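PDB 4N6D: TRAP dicarboxylate transporter-DctP subunit from Desulfovibrio salexigens, which probably binds a small organic acid in the periplasm and hands it to a TRAP-type membrane transporter for uptake. Local coordinates for residues M239-N242 with S243-L247; K57-A60 with G61-V65. One frame throughout, in Å; residues are numbered along the deposited sequence.

How the contacts relate
Both contacts are local and partly buried, and both sit on the same mixed five-stranded sheet, with centres about 16 Å apart and nearest atoms about 5 Å apart, without touching. Contact 1 lies where strand 234-240 leads into helix 241-245; contact 2 does the reverse, carrying helix 43-58 into strand 63-68, an outermost strand of that sheet. The chemistry follows direction: residues 239-247 start a helix, where a side-chain oxygen caps an N-H; two thioether sulfurs also meet an indole there. Residues 57-65 end one, with positive-phi residues and a threonine hydroxyl. Each has a buried face, through Met239 and Leu247 or Thr59 and Val63, and an exposed one.

Contact 1. Residues M239-N242 with S243-L247; sequences MNMN and SWNSL
Ser243 and Met239 meet where strand 234-240 gives way to helix 241-245: the methyl CE of Met239 lies 3.7 Å from Ser243 CB. The methionine reaches this point because its chain is extended throughout (chi1 179°), which carries the thioether to the side of the first helical turn that faces Leu247. There SD faces the rim of the Trp244 indole, 4.0 Å from CE3 and 82° off the normal of the six-membered ring, a Met-aromatic contact at the edge; the two side chains cross at about a right angle. CE also touches Leu247 CD1 at 3.9 Å, and Met239 further touches Leu142 of the adjacent strand 139-146 and Leu32 of strand 30-35 in the same sheet.

The polar half belongs to Asn240, the N-cap. Its OD1 accepts from Ser243 N at 2.9 Å, in the carbonyl plane and on a lone pair, while its backbone O takes Trp244 N at 2.9 Å with an N-H...O angle of 165°. Beyond the contact, Asn240 ND2 donates to Val83 O and Ser243 OG bonds to Asp89 OD1, tying the cap amide to helix 79-85 and the serine to the residue just before strand 90-94.

Asn242 contributes mainly through its backbone, its O receiving Ser246 N at 3.2 Å. On the outer side, the bent chain of Met241 brings its SD obliquely to the five-membered ring of Trp244.

The chemistry implies a division of labour: the asparagine satisfies an N-H of the first turn that no earlier helical carbonyl can serve and, gripped through both ends of its amide, is fixed in rotation, while sulfur and methyl make the apolar contacts with Trp244, Ser243 CB and Leu247.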
ATOM      1  N   MET A 239     -13.430  -2.997 -11.636  1.00  7.39           N
ATOM      2  CA  MET A 239     -13.955  -3.683 -12.801  1.00  6.53           C
ATOM      3  C   MET A 239     -14.951  -2.786 -13.533  1.00  7.47           C
ATOM      4  O   MET A 239     -15.746  -2.073 -12.912  1.00  7.76           O
ATOM      5  CB  MET A 239     -14.625  -4.984 -12.357  1.00  9.35           C
ATOM      6  CG  MET A 239     -15.237  -5.765 -13.506  1.00  6.76           C
ATOM      7  SD  MET A 239     -15.780  -7.406 -13.005  1.00 10.87           S
ATOM      8  CE  MET A 239     -15.898  -8.212 -14.585  1.00 14.17           C
ATOM      9  N   ASN A 240     -14.889  -2.837 -14.857  1.00  6.72           N
ATOM     10  CA  ASN A 240     -15.799  -2.087 -15.718  1.00  7.10           C
ATOM     11  C   ASN A 240     -17.240  -2.492 -15.416  1.00  8.43           C
ATOM     12  O   ASN A 240     -17.528  -3.682 -15.249  1.00  8.47           O
ATOM     13  CB  ASN A 240     -15.460  -2.397 -17.174  1.00  8.27           C
ATOM     14  CG  ASN A 240     -16.462  -1.823 -18.127  1.00 12.82           C
ATOM     15  OD1 ASN A 240     -17.450  -2.475 -18.449  1.00  9.49           O
ATOM     16  ND2 ASN A 240     -16.207  -0.607 -18.609  1.00 11.76           N
ATOM     17  N   MET A 241     -18.133  -1.520 -15.301  1.00  9.93           N
ATOM     18  CA  MET A 241     -19.502  -1.816 -14.900  1.00  8.40           C
ATOM     19  C   MET A 241     -20.255  -2.656 -15.927  1.00  9.06           C
ATOM     20  O   MET A 241     -21.032  -3.542 -15.551  1.00  8.61           O
ATOM     21  CB  MET A 241     -20.283  -0.534 -14.607  1.00  9.71           C
ATOM     22  CG  MET A 241     -21.601  -0.810 -13.970  1.00  9.90           C
ATOM     23  SD  MET A 241     -21.384  -1.335 -12.282  1.00 16.75           S
ATOM     24  CE  MET A 241     -20.846   0.217 -11.566  1.00 19.41           C
ATOM     25  N   ASN A 242     -20.067  -2.402 -17.222  1.00 11.14           N
ATOM     26  CA  ASN A 242     -20.703  -3.278 -18.200  1.00 10.14           C
ATOM     27  C   ASN A 242     -20.214  -4.723 -18.091  1.00 10.72           C
ATOM     28  O   ASN A 242     -20.994  -5.675 -18.186  1.00  9.21           O
ATOM     29  CB  ASN A 242     -20.487  -2.734 -19.612  1.00 12.23           C
ATOM     30  CG  ASN A 242     -21.151  -1.401 -19.813  1.00 18.11           C
ATOM     31  OD1 ASN A 242     -20.491  -0.368 -19.887  1.00 28.03           O
ATOM     32  ND2 ASN A 242     -22.449  -1.411 -19.908  1.00 15.12           N
ATOM     33  N   SER A 243     -18.913  -4.894 -17.872  1.00  9.45           N
ATOM     34  CA  SER A 243     -18.374  -6.221 -17.642  1.00  7.67           C
ATOM     35  C   SER A 243     -18.983  -6.891 -16.410  1.00  9.21           C
ATOM     36  O   SER A 243     -19.353  -8.063 -16.462  1.00  9.42           O
ATOM     37  CB  SER A 243     -16.846  -6.167 -17.518  1.00 11.20           C
ATOM     38  OG  SER A 243     -16.272  -5.526 -18.666  1.00 12.28           O
ATOM     39  N   TRP A 244     -19.072  -6.160 -15.296  1.00  9.72           N
ATOM     40  CA  TRP A 244     -19.701  -6.681 -14.084  1.00  8.36           C
ATOM     41  C   TRP A 244     -21.160  -7.061 -14.334  1.00  9.76           C
ATOM     42  O   TRP A 244     -21.633  -8.150 -13.954  1.00  9.27           O
ATOM     43  CB  TRP A 244     -19.613  -5.628 -12.967  1.00  7.68           C
ATOM     44  CG  TRP A 244     -20.377  -6.011 -11.746  1.00 10.14           C
ATOM     45  CD1 TRP A 244     -21.556  -5.467 -11.307  1.00 12.22           C
ATOM     46  CD2 TRP A 244     -20.043  -7.050 -10.818  1.00 10.53           C
ATOM     47  NE1 TRP A 244     -21.962  -6.095 -10.146  1.00 14.05           N
ATOM     48  CE2 TRP A 244     -21.056  -7.077  -9.836  1.00 13.97           C
ATOM     49  CE3 TRP A 244     -18.987  -7.961 -10.720  1.00  9.46           C
ATOM     50  CZ2 TRP A 244     -21.026  -7.965  -8.761  1.00 14.13           C
ATOM     51  CZ3 TRP A 244     -18.966  -8.843  -9.651  1.00 10.51           C
ATOM     52  CH2 TRP A 244     -19.985  -8.844  -8.698  1.00 12.66           C
ATOM     53  N   ASN A 245     -21.876  -6.169 -14.999  1.00  9.73           N
ATOM     54  CA  ASN A 245     -23.306  -6.376 -15.249  1.00 10.02           C
ATOM     55  C   ASN A 245     -23.572  -7.677 -15.995  1.00 12.04           C
ATOM     56  O   ASN A 245     -24.599  -8.334 -15.780  1.00 11.87           O
ATOM     57  CB  ASN A 245     -23.864  -5.218 -16.070  1.00 11.70           C
ATOM     58  CG  ASN A 245     -23.969  -3.926 -15.292  1.00 10.78           C
ATOM     59  OD1 ASN A 245     -23.784  -3.867 -14.063  1.00 11.91           O
ATOM     60  ND2 ASN A 245     -24.305  -2.864 -16.006  1.00 10.77           N
ATOM     61  N   SER A 246     -22.638  -8.028 -16.881  1.00 11.58           N
ATOM     62  CA  SER A 246     -22.760  -9.185 -17.760  1.00 12.43           C
ATOM     63  C   SER A 246     -22.627 -10.516 -17.041  1.00 13.65           C
ATOM     64  O   SER A 246     -22.973 -11.557 -17.609  1.00 13.24           O
ATOM     65  CB  SER A 246     -21.698  -9.110 -18.873  1.00 13.47           C
ATOM     66  OG  SER A 246     -20.425  -9.519 -18.402  1.00 13.77           O
ATOM     67  N   LEU A 247     -22.115 -10.501 -15.813  1.00 10.23           N
ATOM     68  CA  LEU A 247     -21.836 -11.741 -15.098  1.00  9.19           C
ATOM     69  C   LEU A 247     -23.105 -12.343 -14.504  1.00 13.22           C
ATOM     70  O   LEU A 247     -23.908 -11.625 -13.935  1.00 15.52           O
ATOM     71  CB  LEU A 247     -20.826 -11.502 -13.971  1.00 10.82           C
ATOM     72  CG  LEU A 247     -19.506 -10.848 -14.348  1.00 11.35           C
ATOM     73  CD1 LEU A 247     -18.601 -10.687 -13.127  1.00  8.92           C
ATOM     74  CD2 LEU A 247     -18.822 -11.706 -15.415  1.00 11.58           C
TER

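Contact 2. Residues K57-A60 with G61-V65; sequences KRTA and GKVQV. With I3C (5-amino-2,4,6-triiodobenzene-1,3-dicarboxylic acid), chain B.
Thr59 lays its methyl CG2 against the CG2 of Val63, 3.9 Å away, as helix 43-58 hands over to strand 63-68 within the beta-alpha-beta unit that starts at strand 30-35. A Schellman motif closes the helix: Ala60, with positive phi (58°), is the C-prime residue, Ala60 N bonds to Lys57 O at 3.1 Å, and Gly61 N pairs with Glu56 O. Superimposed on this is a type I' turn from Thr59 to Lys62, whose closing bond, Lys62 N to Thr59 O, measures 2.9 Å. That donor stands above the carbonyl plane, off the lone-pair directions.

The threonine hydroxyl lies between its backbone N and carbonyl carbon (chi1 67°), a position from which OG1 accepts from Val63 N at 3.2 Å while also bonding to Val55 O. Two bonds therefore hold this buried oxygen between the last helical turn and the first strand residue. Val63 continues the apolar side onto Ile30, Leu32 and Val251.

Lys62 curls its aliphatic chain past the Thr59 carbonyl before its NZ leaves for a salt bridge with Asp250. Gly61 also has positive phi (80°), continuing the turn.

On the outer face a bound triiodinated phasing compound, I3C, rests against the turn: its amine N13 lies 3.6 Å from Ala60 CA, and its iodine I2 lies 3.7 Å from Gly61 N.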
ATOM      1  N   LYS A  57     -11.066 -21.490 -10.784  1.00 11.48           N
ATOM      2  CA  LYS A  57     -11.362 -22.741 -10.082  1.00 11.17           C
ATOM      3  C   LYS A  57     -12.792 -22.699  -9.559  1.00 13.26           C
ATOM      4  O   LYS A  57     -13.555 -23.637  -9.763  1.00 13.73           O
ATOM      5  CB  LYS A  57     -10.376 -22.977  -8.929  1.00 13.91           C
ATOM      6  CG  LYS A  57     -10.583 -24.294  -8.170  1.00 14.84           C
ATOM      7  CD  LYS A  57      -9.511 -24.458  -7.103  1.00 19.42           C
ATOM      8  CE  LYS A  57      -9.731 -25.707  -6.249  1.00 22.73           C
ATOM      9  NZ  LYS A  57      -8.858 -25.658  -5.068  1.00 22.24           N
ATOM     10  N   ARG A  58     -13.156 -21.606  -8.888  1.00 13.26           N
ATOM     11  CA  ARG A  58     -14.445 -21.554  -8.188  1.00 12.06           C
ATOM     12  C   ARG A  58     -15.624 -21.458  -9.140  1.00 13.59           C
ATOM     13  O   ARG A  58     -16.737 -21.848  -8.799  1.00 16.00           O
ATOM     14  CB  ARG A  58     -14.464 -20.371  -7.225  1.00 10.95           C
ATOM     15  CG  ARG A  58     -13.567 -20.596  -6.063  1.00 10.97           C
ATOM     16  CD  ARG A  58     -13.544 -19.396  -5.152  1.00 13.46           C
ATOM     17  NE  ARG A  58     -12.470 -19.523  -4.186  1.00 11.55           N
ATOM     18  CZ  ARG A  58     -12.370 -18.805  -3.068  1.00 14.52           C
ATOM     19  NH1 ARG A  58     -13.319 -17.941  -2.714  1.00 12.89           N
ATOM     20  NH2 ARG A  58     -11.332 -18.998  -2.267  1.00 17.70           N
ATOM     21  N   THR A  59     -15.378 -20.953 -10.346  1.00 10.54           N
ATOM     22  CA  THR A  59     -16.424 -20.885 -11.373  1.00 11.01           C
ATOM     23  C   THR A  59     -16.426 -22.100 -12.303  1.00 14.36           C
ATOM     24  O   THR A  59     -17.149 -22.129 -13.314  1.00 14.77           O
ATOM     25  CB  THR A  59     -16.316 -19.598 -12.233  1.00 10.07           C
ATOM     26  OG1 THR A  59     -15.115 -19.628 -13.014  1.00 12.18           O
ATOM     27  CG2 THR A  59     -16.353 -18.362 -11.389  1.00 10.74           C
ATOM     28  N   ALA A  60     -15.618 -23.098 -11.959  1.00 15.28           N
ATOM     29  CA  ALA A  60     -15.603 -24.369 -12.671  1.00 15.80           C
ATOM     30  C   ALA A  60     -15.288 -24.119 -14.113  1.00 12.98           C
ATOM     31  O   ALA A  60     -15.821 -24.765 -15.009  1.00 14.97           O
ATOM     32  CB  ALA A  60     -16.935 -25.094 -12.528  1.00 23.49           C
ATOM     33  N   GLY A  61     -14.403 -23.159 -14.335  1.00 16.46           N
ATOM     34  CA  GLY A  61     -13.927 -22.858 -15.676  1.00 17.94           C
ATOM     35  C   GLY A  61     -14.864 -22.003 -16.510  1.00 16.11           C
ATOM     36  O   GLY A  61     -14.571 -21.733 -17.663  1.00 15.73           O
ATOM     37  N   LYS A  62     -15.982 -21.555 -15.941  1.00 15.72           N
ATOM     38  CA  LYS A  62     -16.897 -20.701 -16.692  1.00 13.84           C
ATOM     39  C   LYS A  62     -16.290 -19.341 -17.001  1.00 13.27           C
ATOM     40  O   LYS A  62     -16.635 -18.718 -18.002  1.00 14.63           O
ATOM     41  CB  LYS A  62     -18.213 -20.512 -15.949  1.00 17.72           C
ATOM     42  CG  LYS A  62     -19.089 -21.750 -15.968  1.00 27.57           C
ATOM     43  CD  LYS A  62     -20.431 -21.455 -15.332  1.00 32.96           C
ATOM     44  CE  LYS A  62     -20.258 -21.018 -13.898  1.00 38.69           C
ATOM     45  NZ  LYS A  62     -21.556 -20.796 -13.226  1.00 45.02           N
ATOM     46  N   VAL A  63     -15.385 -18.893 -16.142  1.00 11.54           N
ATOM     47  CA  VAL A  63     -14.665 -17.638 -16.346  1.00 12.20           C
ATOM     48  C   VAL A  63     -13.197 -17.931 -16.576  1.00 11.06           C
ATOM     49  O   VAL A  63     -12.608 -18.770 -15.882  1.00 11.82           O
ATOM     50  CB  VAL A  63     -14.752 -16.728 -15.089  1.00 12.41           C
ATOM     51  CG1 VAL A  63     -13.936 -15.444 -15.273  1.00 10.26           C
ATOM     52  CG2 VAL A  63     -16.195 -16.388 -14.784  1.00 15.94           C
ATOM     53  N   GLN A  64     -12.613 -17.262 -17.563  1.00  9.57           N
ATOM     54  CA  GLN A  64     -11.171 -17.248 -17.736  1.00 10.88           C
ATOM     55  C   GLN A  64     -10.688 -15.808 -17.599  1.00 12.20           C
ATOM     56  O   GLN A  64     -11.394 -14.872 -17.963  1.00 12.51           O
ATOM     57  CB  GLN A  64     -10.753 -17.841 -19.093  1.00 14.49           C
ATOM     58  CG  GLN A  64     -11.136 -17.023 -20.283  1.00 14.38           C
ATOM     59  CD  GLN A  64     -10.729 -17.687 -21.585  1.00 17.57           C
ATOM     60  OE1 GLN A  64     -10.603 -18.922 -21.660  1.00 17.76           O
ATOM     61  NE2 GLN A  64     -10.514 -16.878 -22.615  1.00 19.59           N
ATOM     62  N   VAL A  65      -9.476 -15.645 -17.079  1.00 10.07           N
ATOM     63  CA  VAL A  65      -8.869 -14.328 -16.889  1.00 11.63           C
ATOM     64  C   VAL A  65      -7.512 -14.263 -17.595  1.00 12.44           C
ATOM     65  O   VAL A  65      -6.648 -15.131 -17.387  1.00 13.82           O
ATOM     66  CB  VAL A  65      -8.658 -14.060 -15.379  1.00 11.71           C
ATOM     67  CG1 VAL A  65      -8.101 -12.644 -15.156  1.00 12.78           C
ATOM     68  CG2 VAL A  65      -9.948 -14.240 -14.630  1.00 12.36           C
TER
HETATM   69  I3  I3C B 401     -16.804 -30.057 -13.407  0.50 21.04           I
HETATM   70  I2  I3C B 401     -12.369 -26.272 -14.771  0.50 27.29           I
HETATM   71  I1  I3C B 401     -14.757 -29.840 -19.020  0.50 32.58           I
HETATM   72  O8  I3C B 401     -17.644 -30.423 -17.020  0.50 28.50           O
HETATM   73  O9  I3C B 401     -16.344 -31.950 -16.173  0.50 34.36           O
HETATM   74  C10 I3C B 401     -12.797 -27.564 -17.627  0.50 29.30           C
HETATM   75  N13 I3C B 401     -14.557 -27.824 -13.055  0.50 29.53           N
HETATM   76  C1  I3C B 401     -15.551 -29.689 -16.111  0.50 23.90           C
HETATM   77  C6  I3C B 401     -15.494 -29.234 -14.812  0.50 21.45           C
HETATM   78  C5  I3C B 401     -14.596 -28.267 -14.417  0.50 24.96           C
HETATM   79  C4  I3C B 401     -13.736 -27.743 -15.349  0.50 22.11           C
HETATM   80  C3  I3C B 401     -13.765 -28.171 -16.663  0.50 17.15           C
HETATM   81  C2  I3C B 401     -14.677 -29.147 -17.038  0.50 12.26           C
HETATM   82  C7  I3C B 401     -16.557 -30.741 -16.459  0.50 30.75           C
HETATM   83  O11 I3C B 401     -11.782 -28.219 -17.984  0.50 28.87           O
HETATM   84  O12 I3C B 401     -12.976 -26.395 -18.063  0.50 34.92           O